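Local coordinates for protein nicotinate phosphoribosyltransferase (Vibrio cholerae, PDB 4HL7) that probably catalyses the ATP-assisted synthesis of nicotinate mononucleotide from nicotinate and phosphoribosyl diphosphate, a step of NAD biosynthesis, at residues A[35-40]-A[379-384]; A[165-170]-A[204-209]; A[176-181]-A[334-339]. All coordinates share one frame; numbering follows the deposited sequence. Where two conformers were deposited one is given.

Contact 1: A[35-40]-A[379-384]; sequences PDVSVR and ECQGRP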
loop_
_atom_site.group_PDB
_atom_site.type_symbol
_atom_site.label_atom_id
_atom_site.label_comp_id
_atom_site.label_asym_id
_atom_site.label_seq_id
_atom_site.Cartn_x
_atom_site.Cartn_y
_atom_site.Cartn_z
ATOM N N PRO A 35 -8.105 19.542 -6.892
ATOM C CA PRO A 35 -7.483 20.393 -5.863
ATOM C C PRO A 35 -8.393 20.811 -4.684
ATOM O O PRO A 35 -7.859 21.206 -3.633
ATOM C CB PRO A 35 -7.070 21.642 -6.675
ATOM C CG PRO A 35 -8.047 21.693 -7.788
ATOM C CD PRO A 35 -8.190 20.226 -8.199
ATOM N N ASP A 36 -9.710 20.816 -4.865
ATOM C CA ASP A 36 -10.645 21.215 -3.789
ATOM C C ASP A 36 -11.480 20.024 -3.268
ATOM O O ASP A 36 -12.456 20.215 -2.585
ATOM C CB ASP A 36 -11.575 22.316 -4.255
ATOM C CG ASP A 36 -10.866 23.656 -4.383
ATOM O OD1 ASP A 36 -10.264 24.121 -3.375
ATOM O OD2 ASP A 36 -10.911 24.248 -5.483
ATOM N N VAL A 37 -11.105 18.807 -3.628
ATOM C CA VAL A 37 -11.839 17.648 -3.089
ATOM C C VAL A 37 -11.379 17.345 -1.671
ATOM O O VAL A 37 -10.185 17.379 -1.412
ATOM C CB VAL A 37 -11.577 16.453 -4.012
ATOM C CG1 VAL A 37 -11.972 15.120 -3.356
ATOM C CG2 VAL A 37 -12.345 16.688 -5.341
ATOM N N SER A 38 -12.316 17.051 -0.745
ATOM C CA SER A 38 -11.925 16.702 0.632
ATOM C C SER A 38 -12.111 15.191 0.879
ATOM O O SER A 38 -12.874 14.531 0.141
ATOM C CB SER A 38 -12.777 17.467 1.603
ATOM O OG SER A 38 -12.504 18.878 1.467
ATOM N N VAL A 39 -11.482 14.675 1.916
ATOM C CA VAL A 39 -11.595 13.235 2.223
ATOM C C VAL A 39 -11.529 13.017 3.719
ATOM O O VAL A 39 -11.113 13.924 4.480
ATOM C CB VAL A 39 -10.471 12.360 1.539
ATOM C CG1 VAL A 39 -10.642 12.232 0.016
ATOM C CG2 VAL A 39 -9.073 12.882 1.855
ATOM N N ARG A 40 -11.887 11.802 4.142
ATOM C CA ARG A 40 -11.669 11.364 5.523
ATOM C C ARG A 40 -11.125 9.951 5.461
ATOM O O ARG A 40 -11.709 9.101 4.767
ATOM C CB ARG A 40 -12.939 11.375 6.351
ATOM C CG ARG A 40 -12.663 10.875 7.803
ATOM C CD ARG A 40 -13.823 11.173 8.749
ATOM N NE ARG A 40 -15.108 10.834 8.118
ATOM C CZ ARG A 40 -15.617 9.613 8.159
ATOM N NH1 ARG A 40 -14.948 8.609 8.756
ATOM N NH2 ARG A 40 -16.751 9.380 7.585
ATOM N N GLU A 379 -14.481 8.402 3.127
ATOM C CA GLU A 379 -15.403 9.413 2.648
ATOM C C GLU A 379 -14.661 10.342 1.695
ATOM O O GLU A 379 -13.491 10.631 1.892
ATOM C CB GLU A 379 -15.873 10.253 3.855
ATOM C CG GLU A 379 -16.977 11.231 3.596
ATOM C CD GLU A 379 -17.333 11.990 4.875
ATOM O OE1 GLU A 379 -18.061 11.418 5.708
ATOM O OE2 GLU A 379 -16.833 13.125 5.072
ATOM N N CYS A 380 -15.373 10.854 0.707
ATOM C CA CYS A 380 -14.797 11.786 -0.264
ATOM C C CYS A 380 -15.908 12.767 -0.657
ATOM O O CYS A 380 -17.033 12.342 -0.979
ATOM C CB CYS A 380 -14.377 11.007 -1.498
ATOM S SG CYS A 380 -13.630 12.022 -2.799
ATOM N N GLN A 381 -15.587 14.071 -0.613
ATOM C CA GLN A 381 -16.596 15.139 -0.805
ATOM C C GLN A 381 -17.798 14.925 0.066
ATOM O O GLN A 381 -18.931 15.209 -0.338
ATOM C CB GLN A 381 -17.034 15.237 -2.290
ATOM C CG GLN A 381 -15.981 15.754 -3.222
ATOM C CD GLN A 381 -15.537 17.154 -2.881
ATOM O OE1 GLN A 381 -14.893 17.370 -1.858
ATOM N NE2 GLN A 381 -15.927 18.130 -3.707
ATOM N N GLY A 382 -17.556 14.438 1.288
ATOM C CA GLY A 382 -18.631 14.216 2.260
ATOM C C GLY A 382 -19.556 13.053 1.936
ATOM O O GLY A 382 -20.644 12.955 2.510
ATOM N N ARG A 383 -19.155 12.227 0.979
ATOM C CA ARG A 383 -19.971 11.081 0.512
ATOM C C ARG A 383 -19.247 9.785 0.847
ATOM O O ARG A 383 -18.010 9.742 0.779
ATOM C CB ARG A 383 -20.167 11.161 -1.027
ATOM C CG ARG A 383 -20.825 12.488 -1.493
ATOM C CD ARG A 383 -20.270 13.004 -2.832
ATOM N NE ARG A 383 -20.602 14.424 -2.995
ATOM C CZ ARG A 383 -20.566 15.061 -4.163
ATOM N NH1 ARG A 383 -20.233 14.410 -5.260
ATOM N NH2 ARG A 383 -20.874 16.360 -4.224
ATOM N N PRO A 384 -20.000 8.715 1.145
ATOM C CA PRO A 384 -19.310 7.442 1.416
ATOM C C PRO A 384 -18.639 6.875 0.171
ATOM O O PRO A 384 -19.118 7.112 -0.970
ATOM C CB PRO A 384 -20.448 6.448 1.818
ATOM C CG PRO A 384 -21.714 7.229 1.795
ATOM C CD PRO A 384 -21.465 8.580 1.122
HETATM O O HOH W 1 -14.508 19.807 -0.586
HETATM O O HOH W 2 -15.132 21.198 -3.626
HETATM O O HOH W 3 -16.068 13.745 7.574
#
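V39 and C380 face each other as an antiparallel non-hydrogen-bonded pair, next to R40 and E379 as a hydrogen-bonded pair whose two backbone bonds are unequal: 3.0 Å from R40 N to E379 O, 3.3 Å from E379 N to R40 O. One step further, Q381 N gives its hydrogen to S38 O. Glutamine suits the place because its side chain, bent at chi2 (-61°), reaches back to accept S38 N beyond the last paired residues: Q381 OE1 receives it at 2.8 Å, the donor above the amide carbonyl plane. A water held by D36 O and S38 OG donates to the same OE1. V39 and C380 share a face, where the short, apolar thiol side chain fits beside valine methyls; V37, just before the strand, brings CG1 within 3.6 Å of C380 SG. The other face is charged. R40 NH2 meets E379 OE1 at 3.1 Å in a salt bridge, in the guanidinium plane but from above the carboxylate, the two planes standing 86° apart. E42 on NH1 and E398 on NH2 probably share the charge of R40. C380 to R383 form a type I' turn, with Q381 and G382 both at positive phi, a shape glycine adopts easily. It makes a two-residue beta-hairpin of strands 372-380 and 383-384, the latter edging an antiparallel sheet in which 372-380 also pairs with sequence-distant strand 38-46.

Contact 2: A[165-170]-A[204-209]; sequences DQLKAE and QEIPQW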
loop_
_atom_site.group_PDB
_atom_site.type_symbol
_atom_site.label_atom_id
_atom_site.label_comp_id
_atom_site.label_asym_id
_atom_site.label_seq_id
_atom_site.Cartn_x
_atom_site.Cartn_y
_atom_site.Cartn_z
ATOM N N ASP A 165 19.161 -17.530 1.770
ATOM C CA ASP A 165 19.796 -18.834 1.496
ATOM C C ASP A 165 18.806 -19.839 0.914
ATOM O O ASP A 165 19.093 -20.457 -0.101
ATOM C CB ASP A 165 20.379 -19.457 2.755
ATOM C CG ASP A 165 21.560 -18.724 3.281
ATOM O OD1 ASP A 165 21.965 -19.085 4.395
ATOM O OD2 ASP A 165 22.083 -17.782 2.608
ATOM N N GLN A 166 17.645 -20.009 1.555
ATOM C CA GLN A 166 16.679 -21.025 1.105
ATOM C C GLN A 166 16.006 -20.684 -0.193
ATOM O O GLN A 166 15.696 -21.564 -1.024
ATOM C CB GLN A 166 15.649 -21.354 2.203
ATOM C CG GLN A 166 16.360 -22.012 3.360
ATOM C CD GLN A 166 15.517 -22.241 4.602
ATOM O OE1 GLN A 166 14.817 -23.248 4.716
ATOM N NE2 GLN A 166 15.641 -21.352 5.558
ATOM N N LEU A 167 15.742 -19.396 -0.381
ATOM C CA LEU A 167 15.272 -18.887 -1.681
ATOM C C LEU A 167 16.257 -19.213 -2.829
ATOM O O LEU A 167 15.836 -19.753 -3.857
ATOM C CB LEU A 167 15.102 -17.367 -1.597
ATOM C CG LEU A 167 14.787 -16.593 -2.905
ATOM C CD1 LEU A 167 13.381 -16.915 -3.444
ATOM C CD2 LEU A 167 14.976 -15.072 -2.751
ATOM N N LYS A 168 17.520 -18.819 -2.670
ATOM C CA LYS A 168 18.571 -19.093 -3.686
ATOM C C LYS A 168 18.651 -20.614 -4.017
ATOM O O LYS A 168 18.664 -21.033 -5.232
ATOM C CB LYS A 168 19.936 -18.604 -3.189
ATOM C CG LYS A 168 20.146 -17.090 -3.326
ATOM C CD LYS A 168 21.476 -16.695 -2.640
ATOM C CE LYS A 168 22.148 -15.532 -3.344
ATOM N NZ LYS A 168 23.059 -14.746 -2.445
ATOM N N ALA A 169 18.608 -21.420 -2.957
ATOM C CA ALA A 169 18.730 -22.858 -3.057
ATOM C C ALA A 169 17.589 -23.437 -3.876
ATOM O O ALA A 169 17.818 -24.275 -4.774
ATOM C CB ALA A 169 18.807 -23.501 -1.669
ATOM N N GLU A 170 16.370 -23.003 -3.585
ATOM C CA GLU A 170 15.193 -23.423 -4.332
ATOM C C GLU A 170 15.140 -22.905 -5.756
ATOM O O GLU A 170 14.732 -23.650 -6.661
ATOM C CB GLU A 170 13.880 -23.074 -3.577
ATOM C CG GLU A 170 13.631 -24.026 -2.410
ATOM C CD GLU A 170 13.444 -25.462 -2.860
ATOM O OE1 GLU A 170 14.445 -26.223 -2.891
ATOM O OE2 GLU A 170 12.308 -25.837 -3.226
ATOM N N GLN A 204 22.700 -6.211 -1.472
ATOM C CA GLN A 204 23.953 -6.940 -1.437
ATOM C C GLN A 204 23.837 -8.419 -1.872
ATOM O O GLN A 204 24.705 -8.926 -2.560
ATOM C CB GLN A 204 24.601 -6.787 -0.082
ATOM C CG GLN A 204 25.755 -7.760 0.152
ATOM C CD GLN A 204 25.956 -8.016 1.623
ATOM O OE1 GLN A 204 26.387 -7.122 2.362
ATOM N NE2 GLN A 204 25.614 -9.233 2.079
ATOM N N GLU A 205 22.742 -9.080 -1.518
ATOM C CA GLU A 205 22.613 -10.521 -1.671
ATOM C C GLU A 205 21.937 -10.939 -2.972
ATOM O O GLU A 205 22.348 -11.955 -3.579
ATOM C CB GLU A 205 21.852 -11.145 -0.481
ATOM C CG GLU A 205 22.589 -11.040 0.812
ATOM C CD GLU A 205 23.852 -11.877 0.787
ATOM O OE1 GLU A 205 23.793 -13.073 0.380
ATOM O OE2 GLU A 205 24.898 -11.352 1.190
ATOM N N ILE A 206 20.899 -10.210 -3.396
ATOM C CA ILE A 206 20.086 -10.655 -4.565
ATOM C C ILE A 206 19.789 -9.488 -5.513
ATOM O O ILE A 206 18.671 -9.329 -6.017
ATOM C CB ILE A 206 18.761 -11.383 -4.160
ATOM C CG1 ILE A 206 17.877 -10.494 -3.307
ATOM C CG2 ILE A 206 19.041 -12.695 -3.413
ATOM C CD1 ILE A 206 16.428 -10.963 -3.324
ATOM N N PRO A 207 20.812 -8.665 -5.794
ATOM C CA PRO A 207 20.578 -7.470 -6.640
ATOM C C PRO A 207 19.911 -7.800 -7.979
ATOM O O PRO A 207 19.127 -6.989 -8.530
ATOM C CB PRO A 207 21.990 -6.931 -6.880
ATOM C CG PRO A 207 22.892 -8.092 -6.651
ATOM C CD PRO A 207 22.246 -8.837 -5.484
ATOM N N GLN A 208 20.205 -8.974 -8.504
ATOM C CA GLN A 208 19.725 -9.370 -9.818
ATOM C C GLN A 208 18.236 -9.641 -9.812
ATOM O O GLN A 208 17.616 -9.719 -10.863
ATOM C CB GLN A 208 20.454 -10.636 -10.302
ATOM C CG GLN A 208 20.099 -11.896 -9.498
ATOM C CD GLN A 208 21.001 -12.154 -8.297
ATOM O OE1 GLN A 208 21.565 -11.241 -7.707
ATOM N NE2 GLN A 208 21.113 -13.418 -7.913
ATOM N N TRP A 209 17.663 -9.840 -8.627
ATOM C CA TRP A 209 16.247 -10.087 -8.495
ATOM C C TRP A 209 15.434 -8.966 -7.899
ATOM O O TRP A 209 14.241 -9.100 -7.797
ATOM C CB TRP A 209 15.986 -11.337 -7.707
ATOM C CG TRP A 209 16.592 -12.548 -8.340
ATOM C CD1 TRP A 209 16.681 -12.841 -9.706
ATOM C CD2 TRP A 209 17.184 -13.685 -7.659
ATOM N NE1 TRP A 209 17.306 -14.047 -9.888
ATOM C CE2 TRP A 209 17.601 -14.613 -8.694
ATOM C CE3 TRP A 209 17.380 -14.029 -6.327
ATOM C CZ2 TRP A 209 18.251 -15.802 -8.391
ATOM C CZ3 TRP A 209 18.004 -15.252 -6.031
ATOM C CH2 TRP A 209 18.422 -16.111 -7.038
#
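The indole of W209 turns its edge to K168, whose CG lies near the ring plane, 3.9 Å from W209 CZ3; one face of the ring carries the amide of its neighbour Q208, with NE2 3.6 Å above the plane and over the centre. L167 CD2 approaches W209 CE3 obliquely at 4.4 Å and is equally far from I206 CD1, so the leucine makes a loose apolar contact with both residues. Lysine suits the border of this patch because its methylenes can pass the indole while the ammonium travels on to polar partners. With CG anti to the carbonyl carbon (chi1 -79°), the chain starts out beside W209, and further along K168 CE comes to I206 CG2. K168 NZ then reaches E205 O in a hydrogen bond of 3.1 Å. K168 NZ also forms a salt bridge of 3.4 Å with E205 OE1. Both partners belong to the last residue of helix 192-205; I206, next along, has left helical angles. A positive group beside this C-terminal carbonyl probably also interacts favourably with the helix dipole. Around the contact, L164 of helix 155-174 touches E205 and I206, I171 touches W209, and F329 and L333 of helix 329-339 pack on L167. The pairing thus lays helix 155-174 against the short connection from helix 192-205 to strand 210-213, an outermost strand of the parallel sheet, beside strand 181-183.

Contact 3: A[176-181]-A[334-339]; sequences INNFSL and ELCEYF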
loop_
_atom_site.group_PDB
_atom_site.type_symbol
_atom_site.label_atom_id
_atom_site.label_comp_id
_atom_site.label_asym_id
_atom_site.label_seq_id
_atom_site.Cartn_x
_atom_site.Cartn_y
_atom_site.Cartn_z
ATOM N N ILE A 176 14.401 -21.833 -11.668
ATOM C CA ILE A 176 13.486 -20.688 -11.797
ATOM C C ILE A 176 14.258 -19.447 -12.302
ATOM O O ILE A 176 15.246 -19.038 -11.721
ATOM C CB ILE A 176 12.725 -20.423 -10.466
ATOM C CG1 ILE A 176 11.788 -21.589 -10.154
ATOM C CG2 ILE A 176 11.954 -19.062 -10.490
ATOM C CD1 ILE A 176 11.329 -21.627 -8.697
ATOM N N ASN A 177 13.796 -18.844 -13.391
ATOM C CA ASN A 177 14.543 -17.730 -13.933
ATOM C C ASN A 177 13.728 -16.427 -13.949
ATOM O O ASN A 177 14.191 -15.409 -14.493
ATOM C CB ASN A 177 15.079 -18.075 -15.328
ATOM C CG ASN A 177 13.977 -18.357 -16.311
ATOM O OD1 ASN A 177 12.868 -17.829 -16.194
ATOM N ND2 ASN A 177 14.270 -19.205 -17.296
ATOM N N ASN A 178 12.561 -16.446 -13.291
ATOM C CA ASN A 178 11.621 -15.300 -13.330
ATOM C C ASN A 178 11.257 -14.747 -11.936
ATOM O O ASN A 178 10.253 -14.023 -11.786
ATOM C CB ASN A 178 10.334 -15.574 -14.176
ATOM C CG ASN A 178 9.460 -16.734 -13.624
ATOM O OD1 ASN A 178 9.980 -17.662 -12.985
ATOM N ND2 ASN A 178 8.206 -16.746 -13.985
ATOM N N PHE A 179 12.080 -15.064 -10.924
ATOM C CA PHE A 179 11.814 -14.472 -9.603
ATOM C C PHE A 179 12.196 -12.969 -9.647
ATOM O O PHE A 179 13.293 -12.601 -10.112
ATOM C CB PHE A 179 12.603 -15.188 -8.491
ATOM C CG PHE A 179 12.419 -14.560 -7.122
ATOM C CD1 PHE A 179 11.204 -14.737 -6.395
ATOM C CD2 PHE A 179 13.399 -13.748 -6.588
ATOM C CE1 PHE A 179 11.022 -14.120 -5.159
ATOM C CE2 PHE A 179 13.251 -13.165 -5.312
ATOM C CZ PHE A 179 12.035 -13.335 -4.618
ATOM N N SER A 180 11.285 -12.113 -9.193
ATOM C CA SER A 180 11.503 -10.653 -9.170
ATOM C C SER A 180 10.812 -10.100 -7.905
ATOM O O SER A 180 9.669 -10.470 -7.623
ATOM C CB SER A 180 10.768 -10.043 -10.347
ATOM O OG SER A 180 10.939 -8.648 -10.291
ATOM N N LEU A 181 11.499 -9.224 -7.171
ATOM C CA LEU A 181 11.027 -8.790 -5.852
ATOM C C LEU A 181 10.869 -7.262 -5.875
ATOM O O LEU A 181 11.781 -6.538 -6.320
ATOM C CB LEU A 181 12.069 -9.213 -4.772
ATOM C CG LEU A 181 11.742 -8.909 -3.312
ATOM C CD1 LEU A 181 10.387 -9.515 -2.938
ATOM C CD2 LEU A 181 12.794 -9.488 -2.375
ATOM N N GLU A 334 6.211 -20.625 -6.141
ATOM C CA GLU A 334 5.082 -21.351 -6.739
ATOM C C GLU A 334 4.445 -20.554 -7.883
ATOM O O GLU A 334 4.044 -21.128 -8.943
ATOM C CB GLU A 334 4.017 -21.644 -5.667
ATOM C CG GLU A 334 2.889 -22.521 -6.144
ATOM C CD GLU A 334 1.787 -22.699 -5.099
ATOM O OE1 GLU A 334 1.038 -23.681 -5.269
ATOM O OE2 GLU A 334 1.659 -21.865 -4.147
ATOM N N LEU A 335 4.277 -19.257 -7.655
ATOM C CA LEU A 335 3.695 -18.370 -8.682
ATOM C C LEU A 335 4.663 -18.248 -9.852
ATOM O O LEU A 335 4.203 -18.212 -11.010
ATOM C CB LEU A 335 3.337 -17.000 -8.073
ATOM C CG LEU A 335 2.007 -17.142 -7.304
ATOM C CD1 LEU A 335 1.837 -15.936 -6.364
ATOM C CD2 LEU A 335 0.792 -17.254 -8.205
ATOM N N CYS A 336 5.984 -18.211 -9.553
ATOM C CA CYS A 336 7.009 -18.178 -10.639
ATOM C C CYS A 336 6.831 -19.349 -11.609
ATOM O O CYS A 336 6.843 -19.159 -12.818
ATOM C CB CYS A 336 8.412 -18.258 -10.082
ATOM S SG CYS A 336 8.985 -16.753 -9.253
ATOM N N GLU A 337 6.675 -20.560 -11.049
ATOM C CA GLU A 337 6.546 -21.759 -11.891
ATOM C C GLU A 337 5.258 -21.733 -12.700
ATOM O O GLU A 337 5.229 -22.189 -13.866
ATOM C CB GLU A 337 6.633 -23.007 -11.013
ATOM C CG GLU A 337 8.081 -23.174 -10.538
ATOM C CD GLU A 337 8.309 -24.259 -9.502
ATOM O OE1 GLU A 337 9.385 -24.864 -9.578
ATOM O OE2 GLU A 337 7.437 -24.503 -8.606
ATOM N N TYR A 338 4.174 -21.293 -12.073
ATOM C CA TYR A 338 2.880 -21.342 -12.698
ATOM C C TYR A 338 2.796 -20.342 -13.869
ATOM O O TYR A 338 2.081 -20.589 -14.827
ATOM C CB TYR A 338 1.780 -20.983 -11.709
ATOM C CG TYR A 338 0.366 -21.303 -12.175
ATOM C CD1 TYR A 338 -0.155 -22.603 -12.048
ATOM C CD2 TYR A 338 -0.468 -20.313 -12.701
ATOM C CE1 TYR A 338 -1.464 -22.902 -12.462
ATOM C CE2 TYR A 338 -1.754 -20.589 -13.121
ATOM C CZ TYR A 338 -2.271 -21.875 -12.988
ATOM O OH TYR A 338 -3.570 -22.099 -13.376
ATOM N N PHE A 339 3.477 -19.203 -13.733
ATOM C CA PHE A 339 3.353 -18.105 -14.744
ATOM C C PHE A 339 4.554 -17.971 -15.689
ATOM O O PHE A 339 4.545 -17.134 -16.591
ATOM C CB PHE A 339 2.926 -16.760 -14.078
ATOM C CG PHE A 339 1.515 -16.772 -13.606
ATOM C CD1 PHE A 339 1.213 -16.780 -12.231
ATOM C CD2 PHE A 339 0.478 -16.812 -14.508
ATOM C CE1 PHE A 339 -0.106 -16.838 -11.780
ATOM C CE2 PHE A 339 -0.870 -16.833 -14.097
ATOM C CZ PHE A 339 -1.182 -16.843 -12.714
#
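C336 sits among I176, N178 and F179, and its two side-chain atoms divide the work. C336 CB lies 3.7 Å from I176 CG2 and also touches N178 OD1, while C336 SG comes 3.7 Å from F179 CA. The sulfur meets the F179 ring at its edge, 5.5 Å from the ring centroid and 85° off the ring normal, a sulfur-aromatic contact made by a residue small enough to let the loop come close to the helix. N178 adds the polar link: N178 ND2 donates to C336 O at 3.0 Å, nearly straight at 163° and in the plane of its own amide. Toward the exposed side, I176 CD1 and CG1 lie against the aliphatic CG of E337, whose carboxylate is bound by R174. In the next shell, F347 backs C336, I345 touches N178, and L167, I171, A332 and L333 surround F179. Beyond the loop, S180 and L181 join the parallel sheet by backbone bonds. The chemistry is therefore mostly apolar, with one directional bond: asparagine donates an amide N-H to C336 O, in the last turn of helix 329-339, which probably fixes the loop's position more sharply than sulfur and methyl contacts alone would.

In the fold
Contacts 2 and 3 are neighbours, their centres about 13 Å apart, whereas contact 1 lies about 44 and 40 Å from them, centre to centre, across the chain's centre. None is wholly core: each mixes buried residues with a partly exposed margin. Contacts 2 and 3 both belong to the parallel sheet and its surrounding helices, consistent with the TIM-barrel-like family region, and they touch where L167 CD2 packs on F179 CE2 at 3.6 Å and where W209 and L181 pair through their backbones. There side chains bridge helices and loops. Contact 1 instead joins two strands of the separate antiparallel sheet, so main-chain bonds predominate, supplemented by charge and water.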